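Side-chain contacts in ATP-dependent RNA helicase HrpB (PDB 6EUD), which hydrolyses ATP to ADP and phosphate as a DExH-box NTPase of Escherichia coli and probably binds single-stranded RNA and acts as an RNA helicase: residues 315-318 with 319-322; 341-344 with 345-348; 611-614 with 615-618; 662-665 with 666-669. All coordinates share one frame; numbering follows the deposited sequence.

Interaction 1: 315-318 with 319-322; sequences VSQA and SMTQ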
ATOM      1  N   VAL A 315      -1.456 -18.089   6.026  1.00 28.20           N
ATOM      2  CA  VAL A 315      -2.200 -18.359   4.810  1.00 27.70           C
ATOM      3  C   VAL A 315      -3.698 -18.187   5.117  1.00 32.29           C
ATOM      4  O   VAL A 315      -4.124 -18.354   6.260  1.00 33.79           O
ATOM      5  CB  VAL A 315      -1.825 -19.782   4.315  1.00 46.11           C
ATOM      6  CG1 VAL A 315      -2.770 -20.312   3.285  1.00 49.99           C
ATOM      7  CG2 VAL A 315      -0.382 -19.787   3.796  1.00 43.32           C
ATOM      8  N   SER A 316      -4.494 -17.805   4.128  1.00 31.13           N
ATOM      9  CA  SER A 316      -5.923 -17.624   4.364  1.00 33.96           C
ATOM     10  C   SER A 316      -6.682 -18.953   4.458  1.00 31.66           C
ATOM     11  O   SER A 316      -6.163 -19.994   4.069  1.00 30.40           O
ATOM     12  CB  SER A 316      -6.531 -16.767   3.259  1.00 36.89           C
ATOM     13  OG  SER A 316      -6.638 -17.510   2.056  1.00 36.35           O
ATOM     14  N   GLN A 317      -7.910 -18.900   4.966  1.00 24.44           N
ATOM     15  CA  GLN A 317      -8.756 -20.076   5.007  1.00 30.91           C
ATOM     16  C   GLN A 317      -8.996 -20.646   3.609  1.00 34.08           C
ATOM     17  O   GLN A 317      -8.964 -21.871   3.420  1.00 31.11           O
ATOM     18  CB  GLN A 317     -10.095 -19.765   5.678  1.00 27.59           C
ATOM     19  CG  GLN A 317      -9.951 -19.238   7.102  1.00 34.95           C
ATOM     20  CD  GLN A 317     -11.275 -19.209   7.865  1.00 42.62           C
ATOM     21  OE1 GLN A 317     -12.119 -20.075   7.675  1.00 51.93           O
ATOM     22  NE2 GLN A 317     -11.458 -18.208   8.722  1.00 39.31           N
ATOM     23  N   ALA A 318      -9.236 -19.779   2.629  1.00 34.04           N
ATOM     24  CA  ALA A 318      -9.481 -20.275   1.275  1.00 32.90           C
ATOM     25  C   ALA A 318      -8.267 -21.050   0.740  1.00 32.05           C
ATOM     26  O   ALA A 318      -8.420 -22.116   0.145  1.00 33.15           O
ATOM     27  CB  ALA A 318      -9.856 -19.129   0.328  1.00 31.13           C
ATOM     28  N   SER A 319      -7.057 -20.563   0.978  1.00 31.17           N
ATOM     29  CA  SER A 319      -5.913 -21.312   0.462  1.00 35.51           C
ATOM     30  C   SER A 319      -5.551 -22.506   1.342  1.00 33.71           C
ATOM     31  O   SER A 319      -5.037 -23.505   0.843  1.00 34.74           O
ATOM     32  CB  SER A 319      -4.700 -20.408   0.258  1.00 38.54           C
ATOM     33  OG  SER A 319      -4.702 -19.338   1.155  1.00 47.80           O
ATOM     34  N   MET A 320      -5.832 -22.438   2.636  1.00 30.32           N
ATOM     35  CA  MET A 320      -5.655 -23.634   3.451  1.00 29.05           C
ATOM     36  C   MET A 320      -6.581 -24.744   2.943  1.00 30.35           C
ATOM     37  O   MET A 320      -6.204 -25.927   2.869  1.00 33.36           O
ATOM     38  CB  MET A 320      -5.921 -23.332   4.917  1.00 28.09           C
ATOM     39  CG  MET A 320      -4.696 -22.738   5.657  1.00 22.68           C
ATOM     40  SD  MET A 320      -4.905 -22.686   7.448  1.00 28.81           S
ATOM     41  CE  MET A 320      -6.232 -21.487   7.571  1.00 27.24           C
ATOM     42  N   THR A 321      -7.782 -24.348   2.548  1.00 28.88           N
ATOM     43  CA  THR A 321      -8.758 -25.283   2.000  1.00 30.47           C
ATOM     44  C   THR A 321      -8.330 -25.761   0.610  1.00 31.58           C
ATOM     45  O   THR A 321      -8.445 -26.943   0.287  1.00 33.96           O
ATOM     46  CB  THR A 321     -10.158 -24.649   1.950  1.00 33.68           C
ATOM     47  OG1 THR A 321     -10.617 -24.459   3.295  1.00 35.55           O
ATOM     48  CG2 THR A 321     -11.130 -25.540   1.236  1.00 26.13           C
ATOM     49  N   GLN A 322      -7.809 -24.852  -0.205  1.00 31.70           N
ATOM     50  CA  GLN A 322      -7.302 -25.251  -1.513  1.00 32.50           C
ATOM     51  C   GLN A 322      -6.128 -26.239  -1.341  1.00 32.56           C
ATOM     52  O   GLN A 322      -6.041 -27.236  -2.058  1.00 33.94           O
ATOM     53  CB  GLN A 322      -6.892 -24.033  -2.324  1.00 30.41           C
ATOM     54  CG  GLN A 322      -6.336 -24.332  -3.691  1.00 40.98           C
ATOM     55  CD  GLN A 322      -7.383 -24.806  -4.689  1.00 50.36           C
ATOM     56  OE1 GLN A 322      -8.572 -24.505  -4.551  1.00 56.84           O
ATOM     57  NE2 GLN A 322      -6.940 -25.543  -5.712  1.00 49.21           N
TER

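Interaction 2: 341-344 with 345-348; sequences KEQA and ERAA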
ATOM      1  N   LYS A 341      -6.306 -25.221  15.558  1.00 32.38           N
ATOM      2  CA  LYS A 341      -7.572 -25.069  14.829  1.00 32.37           C
ATOM      3  C   LYS A 341      -8.218 -23.680  15.014  1.00 32.36           C
ATOM      4  O   LYS A 341      -8.696 -23.068  14.046  1.00 33.29           O
ATOM      5  CB  LYS A 341      -8.564 -26.148  15.243  1.00 29.18           C
ATOM      6  CG  LYS A 341      -9.843 -26.090  14.439  1.00 32.94           C
ATOM      7  CD  LYS A 341     -10.774 -27.195  14.866  1.00 45.25           C
ATOM      8  CE  LYS A 341     -12.005 -27.272  13.985  1.00 50.95           C
ATOM      9  NZ  LYS A 341     -12.807 -28.474  14.359  1.00 58.46           N
ATOM     10  N   GLU A 342      -8.207 -23.170  16.239  1.00 32.14           N
ATOM     11  CA  GLU A 342      -8.833 -21.877  16.529  1.00 41.40           C
ATOM     12  C   GLU A 342      -8.123 -20.711  15.807  1.00 41.88           C
ATOM     13  O   GLU A 342      -8.753 -19.702  15.468  1.00 42.03           O
ATOM     14  CB  GLU A 342      -8.861 -21.646  18.038  1.00 54.10           C
ATOM     15  CG  GLU A 342      -7.490 -21.735  18.674  1.00 74.82           C
ATOM     16  CD  GLU A 342      -7.515 -21.556  20.177  1.00 95.40           C
ATOM     17  OE1 GLU A 342      -6.861 -22.361  20.873  1.00105.37           O
ATOM     18  OE2 GLU A 342      -8.170 -20.602  20.658  1.00107.14           O
ATOM     19  N   GLN A 343      -6.821 -20.850  15.560  1.00 35.58           N
ATOM     20  CA  GLN A 343      -6.093 -19.853  14.780  1.00 35.31           C
ATOM     21  C   GLN A 343      -6.472 -19.962  13.307  1.00 33.52           C
ATOM     22  O   GLN A 343      -6.552 -18.955  12.605  1.00 35.01           O
ATOM     23  CB  GLN A 343      -4.582 -20.019  14.941  1.00 35.71           C
ATOM     24  CG  GLN A 343      -4.117 -19.846  16.372  1.00 42.53           C
ATOM     25  CD  GLN A 343      -2.604 -19.962  16.555  1.00 48.57           C
ATOM     26  OE1 GLN A 343      -1.841 -20.078  15.597  1.00 43.42           O
ATOM     27  NE2 GLN A 343      -2.173 -19.939  17.809  1.00 61.24           N
ATOM     28  N   ALA A 344      -6.689 -21.189  12.841  1.00 29.79           N
ATOM     29  CA  ALA A 344      -7.147 -21.400  11.479  1.00 30.83           C
ATOM     30  C   ALA A 344      -8.526 -20.750  11.285  1.00 32.82           C
ATOM     31  O   ALA A 344      -8.785 -20.138  10.248  1.00 33.69           O
ATOM     32  CB  ALA A 344      -7.190 -22.895  11.143  1.00 25.34           C
ATOM     33  N   GLU A 345      -9.379 -20.847  12.306  1.00 31.06           N
ATOM     34  CA  GLU A 345     -10.729 -20.293  12.246  1.00 33.37           C
ATOM     35  C   GLU A 345     -10.748 -18.771  12.248  1.00 33.83           C
ATOM     36  O   GLU A 345     -11.735 -18.173  11.852  1.00 41.62           O
ATOM     37  CB  GLU A 345     -11.564 -20.824  13.410  1.00 32.17           C
ATOM     38  CG  GLU A 345     -11.834 -22.316  13.283  1.00 40.84           C
ATOM     39  CD  GLU A 345     -12.476 -22.946  14.513  1.00 50.91           C
ATOM     40  OE1 GLU A 345     -12.495 -22.300  15.586  1.00 56.24           O
ATOM     41  OE2 GLU A 345     -12.950 -24.101  14.400  1.00 54.63           O
ATOM     42  N   ARG A 346      -9.661 -18.149  12.693  1.00 26.86           N
ATOM     43  CA  ARG A 346      -9.581 -16.684  12.779  1.00 30.65           C
ATOM     44  C   ARG A 346      -8.702 -16.111  11.667  1.00 30.19           C
ATOM     45  O   ARG A 346      -8.548 -14.908  11.568  1.00 29.86           O
ATOM     46  CB  ARG A 346      -9.039 -16.235  14.146  1.00 27.52           C
ATOM     47  CG  ARG A 346      -9.960 -16.576  15.317  1.00 32.73           C
ATOM     48  CD  ARG A 346      -9.513 -15.883  16.621  1.00 36.26           C
ATOM     49  NE  ARG A 346      -8.293 -16.457  17.201  1.00 38.84           N
ATOM     50  CZ  ARG A 346      -8.282 -17.356  18.188  1.00 42.46           C
ATOM     51  NH1 ARG A 346      -9.422 -17.803  18.704  1.00 39.22           N
ATOM     52  NH2 ARG A 346      -7.129 -17.813  18.660  1.00 43.36           N
ATOM     53  N   ALA A 347      -8.116 -16.976  10.842  1.00 28.10           N
ATOM     54  CA  ALA A 347      -7.348 -16.500   9.707  1.00 28.93           C
ATOM     55  C   ALA A 347      -8.296 -15.767   8.770  1.00 29.97           C
ATOM     56  O   ALA A 347      -9.492 -16.053   8.755  1.00 30.85           O
ATOM     57  CB  ALA A 347      -6.627 -17.680   8.966  1.00 24.16           C
ATOM     58  N   ALA A 348      -7.765 -14.805   8.015  1.00 31.43           N
ATOM     59  CA  ALA A 348      -8.514 -14.149   6.949  1.00 32.05           C
ATOM     60  C   ALA A 348      -9.222 -15.199   6.080  1.00 29.48           C
ATOM     61  O   ALA A 348      -8.685 -16.289   5.841  1.00 32.62           O
ATOM     62  CB  ALA A 348      -7.563 -13.266   6.081  1.00 28.55           C
TER
HETATM   63  O   HOH W   1     -11.836 -19.966  16.781  1.00 51.58           O

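Interaction 3: 611-614 with 615-618; sequences LHQA and MLNG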
ATOM      1  N   LEU A 611      14.498  35.285   9.244  1.00 57.75           N
ATOM      2  CA  LEU A 611      14.392  35.240  10.694  1.00 55.27           C
ATOM      3  C   LEU A 611      13.037  34.698  11.143  1.00 56.66           C
ATOM      4  O   LEU A 611      12.962  33.834  12.024  1.00 58.48           O
ATOM      5  CB  LEU A 611      14.619  36.635  11.281  1.00 54.13           C
ATOM      6  CG  LEU A 611      14.537  36.728  12.795  1.00 55.22           C
ATOM      7  CD1 LEU A 611      15.727  36.014  13.423  1.00 57.48           C
ATOM      8  CD2 LEU A 611      14.460  38.180  13.224  1.00 54.67           C
ATOM      9  N   HIS A 612      11.971  35.206  10.537  1.00 50.91           N
ATOM     10  CA  HIS A 612      10.638  34.770  10.891  1.00 51.06           C
ATOM     11  C   HIS A 612      10.479  33.296  10.618  1.00 46.65           C
ATOM     12  O   HIS A 612       9.901  32.558  11.425  1.00 47.94           O
ATOM     13  CB  HIS A 612       9.602  35.571  10.128  1.00 52.48           C
ATOM     14  CG  HIS A 612       9.625  37.021  10.463  1.00 53.91           C
ATOM     15  ND1 HIS A 612       9.221  37.997   9.582  1.00 57.23           N
ATOM     16  CD2 HIS A 612      10.015  37.663  11.589  1.00 57.33           C
ATOM     17  CE1 HIS A 612       9.360  39.182  10.152  1.00 61.20           C
ATOM     18  NE2 HIS A 612       9.839  39.007  11.370  1.00 61.59           N
ATOM     19  N   GLN A 613      11.013  32.867   9.485  1.00 41.30           N
ATOM     20  CA  GLN A 613      10.952  31.470   9.123  1.00 40.68           C
ATOM     21  C   GLN A 613      11.743  30.642  10.140  1.00 42.36           C
ATOM     22  O   GLN A 613      11.267  29.591  10.593  1.00 40.42           O
ATOM     23  CB  GLN A 613      11.476  31.251   7.700  1.00 41.60           C
ATOM     24  CG  GLN A 613      11.247  29.826   7.176  1.00 48.67           C
ATOM     25  CD  GLN A 613       9.750  29.463   7.028  1.00 52.49           C
ATOM     26  OE1 GLN A 613       8.942  30.279   6.570  1.00 56.86           O
ATOM     27  NE2 GLN A 613       9.388  28.237   7.421  1.00 46.03           N
ATOM     28  N   ALA A 614      12.928  31.121  10.519  1.00 43.89           N
ATOM     29  CA  ALA A 614      13.762  30.391  11.477  1.00 46.21           C
ATOM     30  C   ALA A 614      13.055  30.267  12.831  1.00 51.85           C
ATOM     31  O   ALA A 614      13.196  29.258  13.521  1.00 56.70           O
ATOM     32  CB  ALA A 614      15.129  31.062  11.639  1.00 43.97           C
ATOM     33  N   MET A 615      12.286  31.284  13.205  1.00 50.49           N
ATOM     34  CA  MET A 615      11.513  31.244  14.443  1.00 45.30           C
ATOM     35  C   MET A 615      10.371  30.215  14.385  1.00 40.95           C
ATOM     36  O   MET A 615      10.083  29.544  15.396  1.00 35.92           O
ATOM     37  CB  MET A 615      10.953  32.631  14.752  1.00 47.28           C
ATOM     38  CG  MET A 615      11.996  33.644  15.194  1.00 49.86           C
ATOM     39  SD  MET A 615      11.254  35.265  15.526  1.00 58.17           S
ATOM     40  CE  MET A 615      12.675  36.190  16.115  1.00 52.07           C
ATOM     41  N   LEU A 616       9.708  30.113  13.225  1.00 38.90           N
ATOM     42  CA  LEU A 616       8.669  29.094  13.027  1.00 40.43           C
ATOM     43  C   LEU A 616       9.218  27.694  13.271  1.00 45.35           C
ATOM     44  O   LEU A 616       8.559  26.869  13.916  1.00 46.92           O
ATOM     45  CB  LEU A 616       8.072  29.163  11.618  1.00 40.92           C
ATOM     46  CG  LEU A 616       7.280  30.418  11.231  1.00 38.28           C
ATOM     47  CD1 LEU A 616       6.541  30.171   9.947  1.00 37.14           C
ATOM     48  CD2 LEU A 616       6.317  30.798  12.318  1.00 39.57           C
ATOM     49  N   ASN A 617      10.420  27.427  12.749  1.00 43.70           N
ATOM     50  CA  ASN A 617      11.081  26.149  12.970  1.00 44.08           C
ATOM     51  C   ASN A 617      11.439  25.928  14.441  1.00 44.63           C
ATOM     52  O   ASN A 617      11.421  24.796  14.945  1.00 44.47           O
ATOM     53  CB  ASN A 617      12.341  26.046  12.105  1.00 49.16           C
ATOM     54  CG  ASN A 617      12.027  25.945  10.619  1.00 47.41           C
ATOM     55  OD1 ASN A 617      11.027  25.356  10.229  1.00 49.52           O
ATOM     56  ND2 ASN A 617      12.890  26.513   9.788  1.00 45.92           N
ATOM     57  N   GLY A 618      11.765  27.016  15.128  1.00 41.87           N
ATOM     58  CA  GLY A 618      12.052  26.961  16.546  1.00 41.34           C
ATOM     59  C   GLY A 618      10.803  26.592  17.321  1.00 45.38           C
ATOM     60  O   GLY A 618      10.862  25.846  18.304  1.00 47.28           O
TER

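Interaction 4: 662-665 with 666-669; sequences AALE and TWLL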
ATOM      1  N   ALA A 662       2.063  22.475  11.759  1.00 46.31           N
ATOM      2  CA  ALA A 662       2.293  22.230  10.341  1.00 47.46           C
ATOM      3  C   ALA A 662       1.963  23.461   9.500  1.00 48.34           C
ATOM      4  O   ALA A 662       2.591  23.699   8.462  1.00 52.35           O
ATOM      5  CB  ALA A 662       1.487  21.032   9.875  1.00 45.81           C
ATOM      6  N   ALA A 663       0.998  24.256   9.953  1.00 42.97           N
ATOM      7  CA  ALA A 663       0.499  25.368   9.140  1.00 41.52           C
ATOM      8  C   ALA A 663       0.967  26.753   9.598  1.00 40.06           C
ATOM      9  O   ALA A 663       0.407  27.764   9.166  1.00 41.69           O
ATOM     10  CB  ALA A 663      -1.025  25.335   9.095  1.00 38.98           C
ATOM     11  N   LEU A 664       1.980  26.804  10.462  1.00 41.11           N
ATOM     12  CA  LEU A 664       2.492  28.081  11.008  1.00 40.72           C
ATOM     13  C   LEU A 664       2.708  29.151   9.939  1.00 42.52           C
ATOM     14  O   LEU A 664       2.393  30.330  10.143  1.00 40.22           O
ATOM     15  CB  LEU A 664       3.807  27.844  11.751  1.00 39.43           C
ATOM     16  CG  LEU A 664       3.659  27.122  13.085  1.00 36.43           C
ATOM     17  CD1 LEU A 664       5.027  26.750  13.635  1.00 39.35           C
ATOM     18  CD2 LEU A 664       2.904  28.017  14.048  1.00 33.71           C
ATOM     19  N   GLU A 665       3.240  28.720   8.797  1.00 43.18           N
ATOM     20  CA  GLU A 665       3.452  29.586   7.644  1.00 44.18           C
ATOM     21  C   GLU A 665       2.145  30.248   7.189  1.00 44.59           C
ATOM     22  O   GLU A 665       2.120  31.414   6.800  1.00 48.07           O
ATOM     23  CB  GLU A 665       4.078  28.779   6.492  1.00 44.71           C
ATOM     24  CG  GLU A 665       5.571  28.432   6.687  1.00 46.36           C
ATOM     25  CD  GLU A 665       5.810  27.298   7.691  1.00 53.07           C
ATOM     26  OE1 GLU A 665       4.853  26.546   8.006  1.00 53.50           O
ATOM     27  OE2 GLU A 665       6.960  27.154   8.174  1.00 54.16           O
ATOM     28  N   THR A 666       1.045  29.510   7.258  1.00 46.19           N
ATOM     29  CA  THR A 666      -0.222  30.043   6.776  1.00 50.88           C
ATOM     30  C   THR A 666      -0.947  30.908   7.836  1.00 50.66           C
ATOM     31  O   THR A 666      -1.377  32.016   7.522  1.00 53.07           O
ATOM     32  CB  THR A 666      -1.144  28.902   6.280  1.00 52.62           C
ATOM     33  OG1 THR A 666      -1.445  28.014   7.358  1.00 60.56           O
ATOM     34  CG2 THR A 666      -0.449  28.100   5.222  1.00 46.48           C
ATOM     35  N   TRP A 667      -1.055  30.444   9.085  1.00 46.44           N
ATOM     36  CA  TRP A 667      -1.839  31.194  10.078  1.00 42.07           C
ATOM     37  C   TRP A 667      -1.053  32.172  10.959  1.00 43.25           C
ATOM     38  O   TRP A 667      -1.626  33.157  11.445  1.00 44.80           O
ATOM     39  CB  TRP A 667      -2.636  30.227  10.979  1.00 37.05           C
ATOM     40  CG  TRP A 667      -1.859  29.419  11.982  1.00 37.27           C
ATOM     41  CD1 TRP A 667      -1.241  28.228  11.760  1.00 41.17           C
ATOM     42  CD2 TRP A 667      -1.670  29.709  13.382  1.00 36.71           C
ATOM     43  NE1 TRP A 667      -0.653  27.766  12.919  1.00 43.37           N
ATOM     44  CE2 TRP A 667      -0.905  28.656  13.930  1.00 41.85           C
ATOM     45  CE3 TRP A 667      -2.060  30.763  14.218  1.00 35.48           C
ATOM     46  CZ2 TRP A 667      -0.521  28.625  15.284  1.00 43.73           C
ATOM     47  CZ3 TRP A 667      -1.683  30.733  15.562  1.00 36.33           C
ATOM     48  CH2 TRP A 667      -0.917  29.672  16.081  1.00 39.21           C
ATOM     49  N   LEU A 668       0.241  31.921  11.166  1.00 41.32           N
ATOM     50  CA  LEU A 668       1.004  32.697  12.139  1.00 38.08           C
ATOM     51  C   LEU A 668       1.968  33.674  11.499  1.00 43.40           C
ATOM     52  O   LEU A 668       2.082  34.819  11.944  1.00 45.64           O
ATOM     53  CB  LEU A 668       1.773  31.776  13.083  1.00 33.16           C
ATOM     54  CG  LEU A 668       2.500  32.600  14.150  1.00 38.39           C
ATOM     55  CD1 LEU A 668       1.470  33.429  14.944  1.00 38.55           C
ATOM     56  CD2 LEU A 668       3.360  31.718  15.079  1.00 37.43           C
ATOM     57  N   LEU A 669       2.673  33.217  10.466  1.00 46.25           N
ATOM     58  CA  LEU A 669       3.667  34.042   9.775  1.00 47.09           C
ATOM     59  C   LEU A 669       3.131  35.393   9.255  1.00 51.69           C
ATOM     60  O   LEU A 669       3.816  36.400   9.421  1.00 56.23           O
ATOM     61  CB  LEU A 669       4.302  33.250   8.621  1.00 47.15           C
ATOM     62  CG  LEU A 669       5.313  33.981   7.723  1.00 48.58           C
ATOM     63  CD1 LEU A 669       6.486  34.551   8.519  1.00 43.21           C
ATOM     64  CD2 LEU A 669       5.799  33.038   6.630  1.00 49.18           C
TER

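Interaction 1: 315-318 with 319-322
Gln317 meets Met320 through its aliphatic part, CG lying 4.4 Å from CE of Met320, whereas its flat carboxamide gives NE2 to the carbonyl of Ala347. The other carboxamide, that of Gln322, also leads off, and its NE2 bonds to the carbonyl of Glu279. With both amides engaged outside, hydroxyls and methyls carry the contact. Ser316 OG and Ser319 OG are hydrogen-bonded tip to tip at 2.8 Å, and Ser316 OG has a second partner in the hydroxyl of Ser351. Just beside this pair lies Val315 CG1, next to Ser319 OG, though how closely the two approach is doubtful; the branch gets there because it stands opposite its own backbone N (chi1 165°). The same methyl reaches 3.9 Å from Met320 CG, so one branch of Val315 covers both a polar and an apolar neighbour. Met320 is bent at chi3, which brings CE back over the start of the helix, 3.8 Å from Ser316 O. Backbone bonds from Met320 N to Ser316 O (2.9 Å) and from Gln322 N to Ala318 O (2.8 Å) make up the first turn. Ser316 is the N-cap of helix 317-325 in the second RecA-like domain, and Gln322 opens the QRxGRxGR sequence of helicase motif VI, about 8 Å between side chains from Pro31 of the predicted ATP site.

Interaction 2: 341-344 with 345-348
Glu342 and Arg346 form the charged pair: the two side chains run side by side in the same direction, and OE2 of Glu342 is 3.6 Å from both NH2 and NH1 of Arg346, a long salt bridge. The carboxylate and guanidinium planes are 66° apart, so the two groups do not dock flat, edge against edge. Glu342 is poorly ordered, so the exact pairing is uncertain. There is a second polar approach: Glu342 O lies over the centre of one guanidinium face, 3.6 Å above its plane, where the carbonyl's partial negative charge would favour the cation. Arg346 can fold back like this because its chain bends at chi3 (-72°). Lys341 and Glu345 are opposite charges that stop short of a salt bridge, NZ and OE2 being 4.4 Å apart; the nearer contact is with CE of Lys341, 3.3 Å from OE2.

All this decorates the surface of helix 341-346, which follows strand 333-337 in the second RecA-like domain and has Ala344 touching Tyr190 and Met320.

Among the backbone bonds, Glu345 N to Lys341 O at 2.9 Å is regular. Arg346 N then divides weakly between Glu342 O and Gln343 O, and Ala347 N steps back three residues to Ala344 O, approaching from above the carbonyl plane, as the helix unwinds. Solvent adds one link: a water donates to Glu345 OE1 at 2.7 Å and weakly to Glu342 O.

Interaction 3: 611-614 with 615-618
Met615 lays its terminal methyl against Leu611, with CE 3.8 Å from CG and hardly farther from either methyl branch of the leucine. The methionine chain is straight beyond CG (chi2 179°, chi3 176°), and this full extension carries CE past the backbone to the leucine one turn earlier. On the way CG brushes Leu611 O at 3.3 Å, the same carbonyl that accepts from Met615 N at 2.9 Å. Leu616 comes next and leans over the preceding turn: CG is 3.4 Å from His612 O, while CD1 passes 4.1 Å from OE1 of Gln613, whose chain bends at chi2. That bend suits the amide to a partner across the helix interface, since Gln613 NE2 donates to Glu665. His612 is likewise engaged outside the pair, through NE2 to the carbonyl of Val675. Asn617 tucks its amide alongside the helix, ND2 standing 3.6 Å from Gln613 O; ND2 donates to the carbonyl of Asp574, and OD1 has a weak bond from Arg620. Gly618 brings only backbone, its N donating to Ala614 O at 3.1 Å. Ala614, whose carbonyl takes that bond, meets Asp574 and Val576 of strand 571-579. The result is two regular alpha-helical turns with i to i+4 bonds throughout, in the middle of helix 608-622, which has strand 571-579 on the Ala614 and Asn617 side and helix 664-667 on the Leu616 side.

Interaction 4: 662-665 with 666-669
Leu664 pushes its CD2 methyl into the notch between Trp667 and Leu668, 3.7 Å from CZ2 of the indole and 3.9 Å from CD2 of Leu668. The leucine and the tryptophan lie side by side and point the same way, the methyl meeting the ring at a slant. Leu668 itself covers one face of the indole, its CB above the ring centre, while Ala663 fills the hollow at the rim: its CB is in the ring plane, 3.9 Å from CD1. The indole stands there because Trp667 CG sits between its backbone N and carbonyl carbon (chi1 72°), which folds the ring back along the first segment, where NE1 bonds to the carbonyl of Leu660.

Beside the apolar cluster two carbonyls are heavily used. Ala663 O takes three donors: Thr666 OG1 at 2.6 Å, in the carbonyl plane on a lone pair, Thr666 N from above that plane, and Trp667 N at 3.1 Å. The hydroxyl thus returns to the carbonyl three residues back, with OG1 also tight against Ala663 CB. Leu664 O accepts from both Leu668 N and Leu669 N, and Leu669 CB rests 3.4 Å from Glu665 O. Toward helix 608-622 Leu664 meets Leu616, and Glu665 makes a salt bridge to Arg620 and accepts a hydrogen bond from Gln613. Ala663 is the first residue to leave helical angles after helix 657-662 and stands at the N-cap position of helix 664-667. This is a break between two consecutive helices, 657-662 and the one-turn helix 664-667, with Leu664 and Trp667 packed side by side just after it.

Each contact lies within eight consecutive residues, so none closes a long loop, and the four follow one another along the chain without nesting or crossing. Interactions 1 and 2 belong to the second RecA-like domain, their centres about 10 Å apart: Gln317 reaches across from the start of one helix to the carbonyls of Ala347 and Ala348 just past the end of helix 341-346, through its side-chain NE2 and backbone N respectively. The chain then runs far away, and interactions 3 and 4 lie on the other side of its centre, 50 to 56 Å between centres from the first pair. There Gln613 and Leu616 of interaction 3 meet Glu665 and Leu664 of interaction 4, joining helix 608-622 to helix 664-667.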